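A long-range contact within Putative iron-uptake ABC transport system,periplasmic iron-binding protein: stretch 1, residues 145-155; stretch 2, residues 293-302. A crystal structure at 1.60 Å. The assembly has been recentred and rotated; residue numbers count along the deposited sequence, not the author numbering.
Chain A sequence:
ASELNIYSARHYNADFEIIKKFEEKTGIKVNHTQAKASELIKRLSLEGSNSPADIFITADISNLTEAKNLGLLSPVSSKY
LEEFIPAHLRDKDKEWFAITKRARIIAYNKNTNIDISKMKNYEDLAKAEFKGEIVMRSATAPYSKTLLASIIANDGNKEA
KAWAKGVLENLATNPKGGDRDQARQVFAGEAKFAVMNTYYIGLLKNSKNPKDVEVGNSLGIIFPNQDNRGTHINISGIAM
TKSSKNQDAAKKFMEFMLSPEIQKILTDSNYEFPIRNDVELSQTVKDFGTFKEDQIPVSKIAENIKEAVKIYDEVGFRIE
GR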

ATOM      1  N   LYS A 145       9.538  -1.521  -2.233  1.00  8.81           N
ATOM      2  CA  LYS A 145      10.208  -2.604  -1.501  1.00  9.37           C
ATOM      3  C   LYS A 145       9.337  -3.861  -1.515  1.00  8.45           C
ATOM      4  O   LYS A 145       9.825  -4.941  -1.781  1.00  8.59           O
ATOM      5  N   THR A 146       8.047  -3.709  -1.269  1.00  9.63           N
ATOM      6  CA  THR A 146       7.160  -4.848  -1.211  1.00  9.75           C
ATOM      7  C   THR A 146       6.880  -5.444  -2.573  1.00  8.32           C
ATOM      8  O   THR A 146       6.822  -6.651  -2.698  1.00  8.31           O
ATOM      9  N   LEU A 147       6.791  -4.628  -3.610  1.00  8.49           N
ATOM     10  CA  LEU A 147       6.688  -5.163  -4.943  1.00  8.47           C
ATOM     11  C   LEU A 147       7.897  -6.036  -5.287  1.00  8.13           C
ATOM     12  O   LEU A 147       7.759  -7.128  -5.811  1.00  8.82           O
ATOM     13  N   LEU A 148       9.123  -5.551  -5.005  1.00  8.42           N
ATOM     14  CA  LEU A 148      10.296  -6.328  -5.316  1.00  8.49           C
ATOM     15  C   LEU A 148      10.348  -7.610  -4.488  1.00  8.10           C
ATOM     16  O   LEU A 148      10.705  -8.674  -4.986  1.00  9.33           O
ATOM     17  N   ALA A 149       9.977  -7.517  -3.228  1.00  9.27           N
ATOM     18  CA  ALA A 149       9.863  -8.698  -2.366  1.00  8.51           C
ATOM     19  C   ALA A 149       8.920  -9.743  -2.971  1.00  9.63           C
ATOM     20  O   ALA A 149       9.195 -10.931  -2.898  1.00  9.59           O
ATOM     21  N   SER A 150       7.833  -9.281  -3.571  1.00  8.76           N
ATOM     22  CA  SER A 150       6.906 -10.212  -4.249  1.00  8.41           C
ATOM     23  C   SER A 150       7.520 -10.897  -5.450  1.00  8.54           C
ATOM     24  O   SER A 150       7.188 -12.064  -5.755  1.00  9.45           O
ATOM     25  N   ILE A 151       8.366 -10.180  -6.180  1.00  8.26           N
ATOM     26  CA  ILE A 151       9.091 -10.766  -7.319  1.00  8.74           C
ATOM     27  C   ILE A 151      10.111 -11.817  -6.843  1.00  8.94           C
ATOM     28  O   ILE A 151      10.282 -12.881  -7.457  1.00 10.32           O
ATOM     29  N   ILE A 152      10.840 -11.518  -5.753  1.00  8.49           N
ATOM     30  CA  ILE A 152      11.705 -12.511  -5.139  1.00  9.21           C
ATOM     31  C   ILE A 152      10.891 -13.748  -4.792  1.00  9.34           C
ATOM     32  O   ILE A 152      11.267 -14.883  -5.084  1.00  9.17           O
ATOM     33  N   ALA A 153       9.774 -13.540  -4.121  1.00  9.50           N
ATOM     34  CA  ALA A 153       8.989 -14.661  -3.645  1.00 10.70           C
ATOM     35  C   ALA A 153       8.453 -15.524  -4.811  1.00 12.11           C
ATOM     36  O   ALA A 153       8.410 -16.768  -4.701  1.00 11.72           O
ATOM     37  N   ASN A 154       8.096 -14.887  -5.919  1.00  9.58           N
ATOM     38  CA  ASN A 154       7.471 -15.585  -7.024  1.00 10.60           C
ATOM     39  C   ASN A 154       8.516 -16.154  -8.020  1.00 11.87           C
ATOM     40  O   ASN A 154       8.392 -17.316  -8.453  1.00 13.52           O
ATOM     41  N   ASP A 155       9.559 -15.385  -8.317  1.00 10.79           N
ATOM     42  CA  ASP A 155      10.452 -15.664  -9.438  1.00 11.97           C
ATOM     43  C   ASP A 155      11.900 -15.846  -9.019  1.00 11.40           C
ATOM     44  O   ASP A 155      12.715 -16.150  -9.890  1.00 12.32           O
ATOM     45  N   GLU A 293      -5.969 -11.642  -9.178  1.00 11.08           N
ATOM     46  CA  GLU A 293      -5.044 -11.257  -8.100  1.00 11.35           C
ATOM     47  C   GLU A 293      -4.039 -12.361  -7.824  1.00 10.66           C
ATOM     48  O   GLU A 293      -4.357 -13.545  -7.867  1.00 10.56           O
ATOM     49  N   ASP A 294      -2.805 -11.980  -7.514  1.00  8.82           N
ATOM     50  CA  ASP A 294      -1.841 -12.933  -7.080  1.00  8.85           C
ATOM     51  C   ASP A 294      -2.377 -13.602  -5.798  1.00  8.61           C
ATOM     52  O   ASP A 294      -2.888 -12.913  -4.867  1.00  9.96           O
ATOM     53  N   GLN A 295      -2.293 -14.926  -5.790  1.00 10.34           N
ATOM     54  CA  GLN A 295      -2.763 -15.718  -4.650  1.00 10.69           C
ATOM     55  C   GLN A 295      -1.769 -15.871  -3.510  1.00 10.62           C
ATOM     56  O   GLN A 295      -2.107 -16.430  -2.454  1.00 12.90           O
ATOM     57  N   ILE A 296      -0.547 -15.382  -3.692  1.00 11.77           N
ATOM     58  CA  ILE A 296       0.460 -15.566  -2.662  1.00 11.37           C
ATOM     59  C   ILE A 296       0.005 -14.888  -1.362  1.00 11.34           C
ATOM     60  O   ILE A 296      -0.544 -13.774  -1.395  1.00 11.74           O
ATOM     61  N   PRO A 297       0.233 -15.514  -0.203  1.00 11.42           N
ATOM     62  CA  PRO A 297      -0.066 -14.824   1.033  1.00 10.56           C
ATOM     63  C   PRO A 297       0.827 -13.616   1.188  1.00 10.22           C
ATOM     64  O   PRO A 297       2.020 -13.705   0.927  1.00  9.99           O
ATOM     65  N   VAL A 298       0.256 -12.521   1.641  1.00 10.13           N
ATOM     66  CA  VAL A 298       1.053 -11.289   1.807  1.00  9.70           C
ATOM     67  C   VAL A 298       2.132 -11.492   2.848  1.00  9.73           C
ATOM     68  O   VAL A 298       3.209 -10.885   2.743  1.00 10.04           O
ATOM     69  N   SER A 299       1.874 -12.337   3.854  1.00 10.89           N
ATOM     70  CA  SER A 299       2.931 -12.677   4.818  1.00 11.34           C
ATOM     71  C   SER A 299       4.188 -13.304   4.165  1.00 10.77           C
ATOM     72  O   SER A 299       5.320 -13.004   4.586  1.00 11.91           O
ATOM     73  N   LYS A 300       3.993 -14.148   3.169  1.00 11.46           N
ATOM     74  CA  LYS A 300       5.093 -14.782   2.431  1.00 11.76           C
ATOM     75  C   LYS A 300       5.899 -13.757   1.609  1.00 10.48           C
ATOM     76  O   LYS A 300       7.133 -13.823   1.568  1.00 12.14           O
ATOM     77  N   ILE A 301       5.223 -12.809   0.981  1.00  9.98           N
ATOM     78  CA  ILE A 301       5.916 -11.692   0.311  1.00  9.99           C
ATOM     79  C   ILE A 301       6.877 -11.028   1.289  1.00 10.71           C
ATOM     80  O   ILE A 301       8.057 -10.852   1.004  1.00  9.53           O
ATOM     81  N   ALA A 302       6.339 -10.680   2.453  1.00 11.65           N
ATOM     82  CA  ALA A 302       7.071  -9.897   3.448  1.00 11.83           C
ATOM     83  C   ALA A 302       8.284 -10.624   4.042  1.00 11.80           C
ATOM     84  O   ALA A 302       9.187  -9.985   4.615  1.00 12.53           O
TER

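A small, mainly apolar contact, in which Ile301 and Ile296 pack against one face of a helix, is closed at one end by a hydrogen bond between Asn154 and Asp294 and a water that joins the same two side chains. No two touching residues are less than 140 apart in sequence, and the stretches bury 359 Å² between them, both sides summed. Residues 145-155 are helical throughout; residues 293-297 are loop or turn, with Pro297 at the N-cap position of the helix that follows. The two helices cross almost at right angles (96°), their axes 8.6 Å apart at closest approach, and the CA atoms of Ser150 and Ile301 come within 4.9 Å.

Ile301 gives the largest share of the covered surface. Its CA-to-CB bond runs sideways, and the m rotamer at chi1 (chi2 t) places CG2 over the turn from Thr146 to Ser150. There Ile301 CG2 lies 3.8 Å from Thr146 CG2, 3.9 Å from Ala149 CB and 3.9 Å from Ser150 CB. It also meets the helix backbone, 3.6 Å from Thr146 O and 3.5 Å from Ser150 N; these two atoms are already paired with each other in the helix, with Ser150 N donating to Thr146 O at 2.9 Å, so the methyl covers a polar pair that is satisfied. Ala149 points toward the other stretch, and Ala149 CB is 3.5 Å from Ile301 O.

One turn on, Ala153 also points toward stretch 2. Ile296, extended with both chi angles t, reaches it with its terminal methyl, Ile296 CD1 lying 3.7 Å from Ala153 CB. Lys300 starts sideways, but its long chain (t, t, t, then m at chi4) brings the end nearer, leaving Lys300 NZ 3.6 Å from Ala153 CB and 3.2 Å from Ala153 O.

The polar end is built around Asn154 (chi1 m), whose CA-to-CB bond is sideways while its amide comes closer to stretch 2. Asn154 ND2 donates to Asp294 OD1 at 3.0 Å, and a weak bond from Asn154 ND2 to Ser150 O, 3.1 Å, ties the amide back to its own helix. Asp294 (chi1 t) points toward the helix and uses both carboxylate oxygens: besides the bond at OD1, its OD2 accepts from Ile296 N at 3.0 Å, a bond within stretch 2. Water 1 completes the link, donating to Asn154 OD1 at 2.7 Å and to Asp294 OD2 at 2.6 Å, so each end of the amide is connected to the carboxylate, one directly and one through solvent.

Ser150, in the p rotamer, turns its hydroxyl back into its own helix: Ser150 OG donates to Leu147 O at 2.7 Å, while Ser150 CB remains against Ile301. Leu147 and Leu148, both t at chi1, point away and take no part.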

ATOM      1  CB  LYS A 145      10.501  -2.191  -0.098  1.00  8.40           C
ATOM      2  CG  LYS A 145      11.574  -1.160  -0.063  1.00 11.45           C
ATOM      3  CD  LYS A 145      12.013  -0.817   1.308  1.00 11.04           C
ATOM      4  CE  LYS A 145      10.984  -0.087   2.079  1.00 11.14           C
ATOM      5  NZ  LYS A 145      11.548   0.447   3.430  1.00 14.41           N
ATOM      6  CB  THR A 146       5.893  -4.508  -0.444  1.00  9.98           C
ATOM      7  OG1 THR A 146       6.269  -4.252   0.933  1.00  9.58           O
ATOM      8  CG2 THR A 146       4.901  -5.684  -0.449  1.00 10.93           C
ATOM      9  CB  LEU A 147       6.457  -4.059  -5.973  1.00  8.59           C
ATOM     10  CG  LEU A 147       6.421  -4.412  -7.460  1.00  8.93           C
ATOM     11  CD1 LEU A 147       5.246  -5.383  -7.740  1.00  9.34           C
ATOM     12  CD2 LEU A 147       6.266  -3.155  -8.289  1.00 10.61           C
ATOM     13  CB  LEU A 148      11.561  -5.518  -5.074  1.00  8.31           C
ATOM     14  CG  LEU A 148      12.843  -6.268  -5.446  1.00  7.96           C
ATOM     15  CD1 LEU A 148      12.883  -6.649  -6.876  1.00  9.68           C
ATOM     16  CD2 LEU A 148      14.047  -5.374  -5.127  1.00 10.73           C
ATOM     17  CB  ALA A 149       9.432  -8.310  -0.986  1.00  9.99           C
ATOM     18  CB  SER A 150       5.584  -9.530  -4.652  1.00  7.97           C
ATOM     19  OG  SER A 150       5.652  -8.748  -5.805  1.00  8.89           O
ATOM     20  CB  ILE A 151       9.701  -9.651  -8.145  1.00 10.07           C
ATOM     21  CG1 ILE A 151       8.581  -8.829  -8.792  1.00  9.05           C
ATOM     22  CG2 ILE A 151      10.593 -10.198  -9.224  1.00 11.04           C
ATOM     23  CD1 ILE A 151       9.073  -7.492  -9.432  1.00 10.45           C
ATOM     24  CB  ILE A 152      12.443 -11.996  -3.891  1.00  9.86           C
ATOM     25  CG1 ILE A 152      13.360 -10.829  -4.224  1.00 10.52           C
ATOM     26  CG2 ILE A 152      13.221 -13.137  -3.268  1.00 11.13           C
ATOM     27  CD1 ILE A 152      13.858 -10.055  -2.992  1.00 10.54           C
ATOM     28  CB  ALA A 153       7.848 -14.176  -2.769  1.00 11.24           C
ATOM     29  CB  ASN A 154       6.509 -14.680  -7.773  1.00 10.24           C
ATOM     30  CG  ASN A 154       5.162 -14.638  -7.146  1.00 11.00           C
ATOM     31  OD1 ASN A 154       4.537 -15.709  -6.909  1.00 12.68           O
ATOM     32  ND2 ASN A 154       4.678 -13.432  -6.832  1.00 11.12           N
ATOM     33  CB  ASP A 155      10.368 -14.568 -10.499  1.00 11.62           C
ATOM     34  CG  ASP A 155       8.978 -14.445 -11.124  1.00 17.68           C
ATOM     35  OD1 ASP A 155       8.200 -15.414 -11.154  1.00 23.22           O
ATOM     36  OD2 ASP A 155       8.564 -13.382 -11.578  1.00 21.70           O
ATOM     37  CB  GLU A 293      -5.803 -11.045  -6.787  1.00 11.84           C
ATOM     38  CG  GLU A 293      -6.818  -9.954  -6.860  1.00 15.88           C
ATOM     39  CD  GLU A 293      -7.619  -9.783  -5.579  1.00 17.64           C
ATOM     40  OE1 GLU A 293      -7.287 -10.398  -4.524  1.00 17.33           O
ATOM     41  OE2 GLU A 293      -8.563  -8.993  -5.656  1.00 22.28           O
ATOM     42  CB  ASP A 294      -0.523 -12.204  -6.786  1.00  8.47           C
ATOM     43  CG  ASP A 294       0.652 -13.125  -6.604  1.00  9.68           C
ATOM     44  OD1 ASP A 294       1.823 -12.614  -6.802  1.00 11.37           O
ATOM     45  OD2 ASP A 294       0.532 -14.328  -6.276  1.00  9.30           O
ATOM     46  CB  GLN A 295      -3.286 -17.077  -5.117  1.00 10.96           C
ATOM     47  CG  GLN A 295      -4.452 -16.965  -6.086  1.00 11.23           C
ATOM     48  CD  GLN A 295      -5.634 -16.281  -5.517  1.00 13.79           C
ATOM     49  OE1 GLN A 295      -5.997 -15.184  -5.981  1.00 16.30           O
ATOM     50  NE2 GLN A 295      -6.208 -16.850  -4.480  1.00  9.63           N
ATOM     51  CB  ILE A 296       1.811 -15.021  -3.160  1.00 10.77           C
ATOM     52  CG1 ILE A 296       2.932 -15.461  -2.191  1.00 13.47           C
ATOM     53  CG2 ILE A 296       1.789 -13.512  -3.248  1.00 11.66           C
ATOM     54  CD1 ILE A 296       4.307 -15.136  -2.765  1.00 15.28           C
ATOM     55  CB  PRO A 297       0.239 -15.872   2.089  1.00 11.37           C
ATOM     56  CG  PRO A 297       0.068 -17.121   1.389  1.00 13.64           C
ATOM     57  CD  PRO A 297       0.678 -16.894   0.037  1.00 12.12           C
ATOM     58  CB  VAL A 298       0.165 -10.041   2.098  1.00 10.14           C
ATOM     59  CG1 VAL A 298      -0.648  -9.680   0.886  1.00 11.16           C
ATOM     60  CG2 VAL A 298      -0.717 -10.220   3.280  1.00 10.86           C
ATOM     61  CB  SER A 299       2.387 -13.596   5.923  1.00 10.74           C
ATOM     62  OG  SER A 299       2.023 -14.857   5.398  1.00 13.35           O
ATOM     63  CB  LYS A 300       4.562 -15.868   1.511  1.00 12.15           C
ATOM     64  CG  LYS A 300       5.696 -16.593   0.770  1.00 16.45           C
ATOM     65  CD  LYS A 300       5.246 -17.752  -0.099  1.00 25.75           C
ATOM     66  CE  LYS A 300       6.440 -18.441  -0.792  1.00 28.84           C
ATOM     67  NZ  LYS A 300       7.171 -17.644  -1.911  1.00 30.55           N
ATOM     68  CB  ILE A 301       4.931 -10.640  -0.207  1.00  9.01           C
ATOM     69  CG1 ILE A 301       4.039 -11.248  -1.297  1.00 10.27           C
ATOM     70  CG2 ILE A 301       5.688  -9.439  -0.766  1.00 11.23           C
ATOM     71  CD1 ILE A 301       2.872 -10.315  -1.686  1.00 10.20           C
ATOM     72  CB  ALA A 302       6.166  -9.450   4.521  1.00 12.12           C
TER
HETATM   73  O   HOH W   1       1.920 -16.438  -6.680  1.00 12.36           O